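Local structure of GCN5-related N-acetyltransferase (Brucella melitensis biovar Abortus 2308, 3TCV) at residues Arg42-Glu47 with Phe101-Lys106; Gly113-Met118 with Ile132-Leu137. The protein probably transfers an acetyl group from acetyl-CoA to an amine, perhaps a protein N terminus, as in other GCN5-related N-acetyltransferases. One frame throughout, in Å; residues are numbered along the deposited sequence.

Contact 1 of 2, residues Arg42-Glu47 with Phe101-Lys106; sequences RYVRLE and FAVIDK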
# COMPACT_ATOMS: atom_id res chain seq x y z
N ARG B 42 -30.40 11.33 -0.84
CA ARG B 42 -31.71 11.38 -0.18
C ARG B 42 -31.59 11.58 1.33
O ARG B 42 -32.40 12.30 1.94
CB ARG B 42 -32.48 10.10 -0.47
CG ARG B 42 -33.86 10.02 0.19
CD ARG B 42 -34.57 8.74 -0.24
NE ARG B 42 -34.87 8.73 -1.67
CZ ARG B 42 -35.93 9.32 -2.23
NH1 ARG B 42 -36.83 9.97 -1.49
NH2 ARG B 42 -36.09 9.25 -3.55
N TYR B 43 -30.61 10.92 1.95
CA TYR B 43 -30.47 10.90 3.42
C TYR B 43 -29.32 11.77 3.92
O TYR B 43 -29.34 12.24 5.05
CB TYR B 43 -30.27 9.45 3.90
CG TYR B 43 -31.32 8.50 3.36
CD1 TYR B 43 -32.60 8.49 3.88
CD2 TYR B 43 -31.03 7.60 2.33
CE1 TYR B 43 -33.57 7.63 3.40
CE2 TYR B 43 -32.01 6.75 1.83
CZ TYR B 43 -33.27 6.76 2.38
OH TYR B 43 -34.27 5.92 1.89
N VAL B 44 -28.32 12.00 3.08
CA VAL B 44 -27.05 12.59 3.48
C VAL B 44 -26.57 13.60 2.43
O VAL B 44 -26.91 13.49 1.24
CB VAL B 44 -26.00 11.47 3.63
CG1 VAL B 44 -25.39 11.12 2.27
CG2 VAL B 44 -24.95 11.83 4.66
N ARG B 45 -25.79 14.58 2.88
CA ARG B 45 -25.07 15.49 2.01
C ARG B 45 -23.59 15.46 2.39
O ARG B 45 -23.26 15.44 3.58
CB ARG B 45 -25.63 16.90 2.16
CG ARG B 45 -25.00 17.92 1.24
CD ARG B 45 -25.87 19.17 1.14
NE ARG B 45 -25.75 20.00 2.32
CZ ARG B 45 -26.66 20.13 3.29
NH1 ARG B 45 -27.83 19.47 3.25
NH2 ARG B 45 -26.42 20.95 4.33
N LEU B 46 -22.72 15.45 1.38
CA LEU B 46 -21.28 15.52 1.58
C LEU B 46 -20.81 16.87 1.11
O LEU B 46 -21.05 17.24 -0.03
CB LEU B 46 -20.55 14.41 0.80
CG LEU B 46 -21.04 12.97 1.00
CD1 LEU B 46 -20.20 11.94 0.23
CD2 LEU B 46 -21.06 12.67 2.49
N GLU B 47 -20.14 17.62 2.00
CA GLU B 47 -19.54 18.91 1.67
C GLU B 47 -18.03 18.88 1.92
O GLU B 47 -17.57 18.33 2.94
CB GLU B 47 -20.18 20.00 2.52
CG GLU B 47 -21.64 20.25 2.14
CD GLU B 47 -22.30 21.31 2.99
OE1 GLU B 47 -21.64 21.93 3.84
OE2 GLU B 47 -23.51 21.52 2.80
N PHE B 101 -14.34 15.34 3.55
CA PHE B 101 -15.71 15.81 3.42
C PHE B 101 -16.44 15.70 4.74
O PHE B 101 -16.34 14.68 5.44
CB PHE B 101 -16.45 14.96 2.38
CG PHE B 101 -15.94 15.16 0.99
CD1 PHE B 101 -16.65 15.94 0.07
CD2 PHE B 101 -14.72 14.62 0.59
CE1 PHE B 101 -16.15 16.17 -1.20
CE2 PHE B 101 -14.22 14.85 -0.69
CZ PHE B 101 -14.93 15.62 -1.58
N ALA B 102 -17.21 16.73 5.07
CA ALA B 102 -18.16 16.63 6.16
C ALA B 102 -19.34 15.82 5.67
O ALA B 102 -19.77 15.98 4.50
CB ALA B 102 -18.63 18.00 6.62
N VAL B 103 -19.88 14.98 6.55
CA VAL B 103 -21.04 14.15 6.25
C VAL B 103 -22.21 14.76 7.02
O VAL B 103 -22.23 14.72 8.26
CB VAL B 103 -20.83 12.68 6.66
CG1 VAL B 103 -22.02 11.83 6.25
CG2 VAL B 103 -19.54 12.12 6.07
N ILE B 104 -23.16 15.33 6.29
CA ILE B 104 -24.29 16.04 6.87
C ILE B 104 -25.56 15.19 6.86
O ILE B 104 -26.01 14.74 5.82
CB ILE B 104 -24.56 17.38 6.14
CG1 ILE B 104 -23.40 18.36 6.39
CG2 ILE B 104 -25.84 18.02 6.65
CD1 ILE B 104 -22.66 18.83 5.15
N ASP B 105 -26.13 14.96 8.02
CA ASP B 105 -27.38 14.22 8.13
C ASP B 105 -28.51 15.14 7.71
O ASP B 105 -28.76 16.17 8.37
CB ASP B 105 -27.59 13.76 9.57
CG ASP B 105 -28.96 13.14 9.80
OD1 ASP B 105 -29.28 12.13 9.12
OD2 ASP B 105 -29.69 13.65 10.68
N LYS B 106 -29.20 14.79 6.63
CA LYS B 106 -30.18 15.71 6.04
C LYS B 106 -31.39 15.88 6.94
O LYS B 106 -31.93 16.98 7.03
CB LYS B 106 -30.61 15.27 4.65
CG LYS B 106 -29.56 15.59 3.60
CD LYS B 106 -29.97 15.12 2.21
CE LYS B 106 -31.26 15.79 1.77
NZ LYS B 106 -31.48 15.59 0.32
O HOH W 1 -30.99 12.01 7.18

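Contact 2 of 2, residues Gly113-Met118 with Ile132-Leu137; sequences GRQALM and IYWGPL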
# COMPACT_ATOMS: atom_id res chain seq x y z
N GLY B 113 -20.55 13.54 10.87
CA GLY B 113 -19.26 12.86 10.80
C GLY B 113 -18.42 13.39 9.69
O GLY B 113 -18.67 14.48 9.15
N ARG B 114 -17.42 12.61 9.31
CA ARG B 114 -16.53 13.01 8.23
C ARG B 114 -15.92 11.77 7.58
O ARG B 114 -15.95 10.69 8.18
CB ARG B 114 -15.45 14.00 8.74
CG ARG B 114 -14.81 13.67 10.07
CD ARG B 114 -13.72 12.60 10.02
NE ARG B 114 -12.99 12.50 11.29
CZ ARG B 114 -11.93 11.73 11.51
NH1 ARG B 114 -11.46 10.93 10.56
NH2 ARG B 114 -11.30 11.77 12.68
N GLN B 115 -15.40 11.93 6.37
CA GLN B 115 -14.77 10.84 5.63
C GLN B 115 -13.89 11.44 4.54
O GLN B 115 -13.99 12.63 4.27
CB GLN B 115 -15.84 9.92 5.00
CG GLN B 115 -16.77 10.60 4.01
CD GLN B 115 -17.91 9.70 3.53
OE1 GLN B 115 -18.55 9.03 4.33
NE2 GLN B 115 -18.19 9.72 2.22
N ALA B 116 -13.05 10.63 3.90
CA ALA B 116 -12.12 11.15 2.91
C ALA B 116 -11.86 10.18 1.79
O ALA B 116 -11.94 8.95 1.97
CB ALA B 116 -10.81 11.54 3.59
N LEU B 117 -11.57 10.74 0.62
CA LEU B 117 -10.91 10.03 -0.48
C LEU B 117 -9.42 10.23 -0.27
O LEU B 117 -8.97 11.37 -0.01
CB LEU B 117 -11.36 10.59 -1.83
CG LEU B 117 -12.84 10.32 -2.19
CD1 LEU B 117 -13.23 11.10 -3.44
CD2 LEU B 117 -13.11 8.81 -2.37
N MET B 118 -8.67 9.14 -0.30
CA MET B 118 -7.26 9.20 0.09
C MET B 118 -6.43 8.17 -0.65
O MET B 118 -6.96 7.32 -1.33
CB MET B 118 -7.12 8.99 1.61
CG MET B 118 -7.63 7.66 2.13
SD MET B 118 -7.67 7.64 3.95
CE MET B 118 -5.95 7.25 4.24
N ILE B 132 -12.77 7.48 8.06
CA ILE B 132 -14.23 7.51 8.30
C ILE B 132 -14.56 7.67 9.78
O ILE B 132 -14.11 6.90 10.62
CB ILE B 132 -14.89 6.19 7.81
CG1 ILE B 132 -14.75 6.07 6.28
CG2 ILE B 132 -16.37 6.13 8.25
CD1 ILE B 132 -15.20 4.72 5.74
N TYR B 133 -15.34 8.70 10.10
CA TYR B 133 -16.01 8.77 11.38
C TYR B 133 -17.47 9.10 11.12
O TYR B 133 -17.79 10.21 10.69
CB TYR B 133 -15.41 9.84 12.32
CG TYR B 133 -16.27 10.03 13.54
CD1 TYR B 133 -16.55 8.95 14.37
CD2 TYR B 133 -16.82 11.26 13.86
CE1 TYR B 133 -17.37 9.08 15.48
CE2 TYR B 133 -17.65 11.40 14.99
CZ TYR B 133 -17.91 10.32 15.79
OH TYR B 133 -18.72 10.41 16.92
N TRP B 134 -18.33 8.11 11.38
CA TRP B 134 -19.78 8.27 11.27
C TRP B 134 -20.37 8.19 12.65
O TRP B 134 -20.45 7.12 13.26
CB TRP B 134 -20.36 7.19 10.36
CG TRP B 134 -19.93 7.26 8.92
CD1 TRP B 134 -19.59 8.38 8.17
CD2 TRP B 134 -19.84 6.14 7.98
NE1 TRP B 134 -19.27 8.03 6.88
CE2 TRP B 134 -19.43 6.70 6.70
CE3 TRP B 134 -20.04 4.77 8.09
CZ2 TRP B 134 -19.20 5.90 5.60
CZ3 TRP B 134 -19.80 3.97 6.97
CH2 TRP B 134 -19.39 4.53 5.75
N GLY B 135 -20.77 9.35 13.17
CA GLY B 135 -21.28 9.45 14.51
C GLY B 135 -22.70 8.95 14.68
O GLY B 135 -23.34 8.46 13.73
N PRO B 136 -23.21 9.07 15.90
CA PRO B 136 -24.50 8.48 16.26
C PRO B 136 -25.70 8.96 15.45
O PRO B 136 -26.66 8.21 15.31
CB PRO B 136 -24.65 8.83 17.74
CG PRO B 136 -23.71 9.93 18.01
CD PRO B 136 -22.62 9.87 16.98
N LEU B 137 -25.65 10.15 14.87
CA LEU B 137 -26.76 10.62 14.06
C LEU B 137 -26.96 9.75 12.83
O LEU B 137 -28.08 9.65 12.32
CB LEU B 137 -26.59 12.06 13.62
CG LEU B 137 -26.67 13.19 14.65
CD1 LEU B 137 -26.42 14.50 13.94
CD2 LEU B 137 -28.03 13.21 15.35

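Contact 1 of 2, residues Arg42-Glu47 with Phe101-Lys106
With its CG anti to the backbone N (chi1 -177°) and its chain bent at chi3, R45 brings its guanidinium over I104, whose CG1 stands anti to the carbonyl carbon and sends CD1 toward E47. All three side chains lie on one face of an antiparallel strand pair, 44-48 with 99-105, in the mixed GNAT sheet; the axes of 44-47 and 101-105 approach to 4.6 Å at 160°. I104 CG2 covers one guanidinium face, 3.8 Å from R45 NH2, and I104 CD1 packs 3.3 Å from E47 CD. The guanidinium turns its edge to the carboxylate: R45 NE donates to E47 OE2 at 2.7 Å, nearly straight at 172°; the oxygen lies in the guanidinium plane, while NE comes to its anti side tilted out of the carboxylate plane. Because E47 OE1 is hydrogen-bonded to H54 NE2, both carboxylate oxygens are held. Reciprocal backbone bonds join R45 to I104 and E47 to A102. V44, L46 and V103 occupy the other face, where V44 and L46 pack on L150 of helix 142-158 and V103 on I138. There L46 CD2 lies alongside V103 CG2 at 3.9 Å, whereas V44 CG2 presses on V103 CG1 at 3.3 Å, tighter than usual carbon packing. Beyond V44, K106 N donates to Y43 O. D105 OD2 turns to S108 OG, and a water links loop residue Y43 to the end of strand 99-105, donating to Y43 O at 2.7 Å and to D105 OD1 at 2.6 Å.

Contact 2 of 2, residues Gly113-Met118 with Ile132-Leu137
The indole of W134 meets the side-chain amide of Q115 edge-on, the two planes inclined by 48°. W134 NE1 donates to Q115 OE1 over 2.8 Å with an N-H...O angle of 149°; the oxygen lies in the ring plane and the donor in the carbonyl plane, so each group meets the other in its own plane. Q115 gets there with CG placed between its backbone N and carbonyl carbon and the chain extended beyond. Its amide is fixed at both ends, since NE2 donates to A147 O, and one indole face is covered by I132 CG2, 3.4 Å above the plane.

R114 and Y133 form a hydrogen-bonded antiparallel pair, in which R114 N reaches Y133 O, and Y133 N reaches R114 O, at 2.8 Å each. Their side chains cross at about a right angle, guanidinium and phenol ring 64° apart. A bend at chi2 of R114 sets one guanidinium face against Y133 CB, which is 3.7 Å from R114 NE; NH1 then binds S131 O and NH2 forms a salt bridge with E76. One residue earlier, G113 carries no side chain, and its CA approaches Y133 O to 3.0 Å in a CA-H...O contact.

These residues belong to the hairpin of strands 110-121 and 126-134. Y133 points to the side where F71 and helix 67-70 lie, while Q115 and W134 face helix 142-158. The turn from W134 into that helix is consistent with the CoA pyrophosphate-binding loop of GNAT enzymes, and strand 163-169 follows in parallel as a beta-alpha-beta crossover.

How the contacts relate
From the N terminus, contact 1 comes first: strand 44-48 pairs with strand 99-105, closing a loop of 53 residues that holds helices 51-61, 67-70 and 82-94. Contact 2 opens only afterwards and closes the short hairpin connection between strands 110-121 and 126-134. The two are thus in series, neither nested nor crossed. Their inner strands, 99-105 and 110-121, are sheet neighbours, and probable hydrogen bonds from F101 N to Q115 O, 2.8 Å, and from V103 N to G113 O, 2.9 Å, join the contacts. Q115 also packs by NE2 against L46 CD1 at 3.6 Å. Four consecutive strands result, with helix 142-158 touching side chains of both contacts.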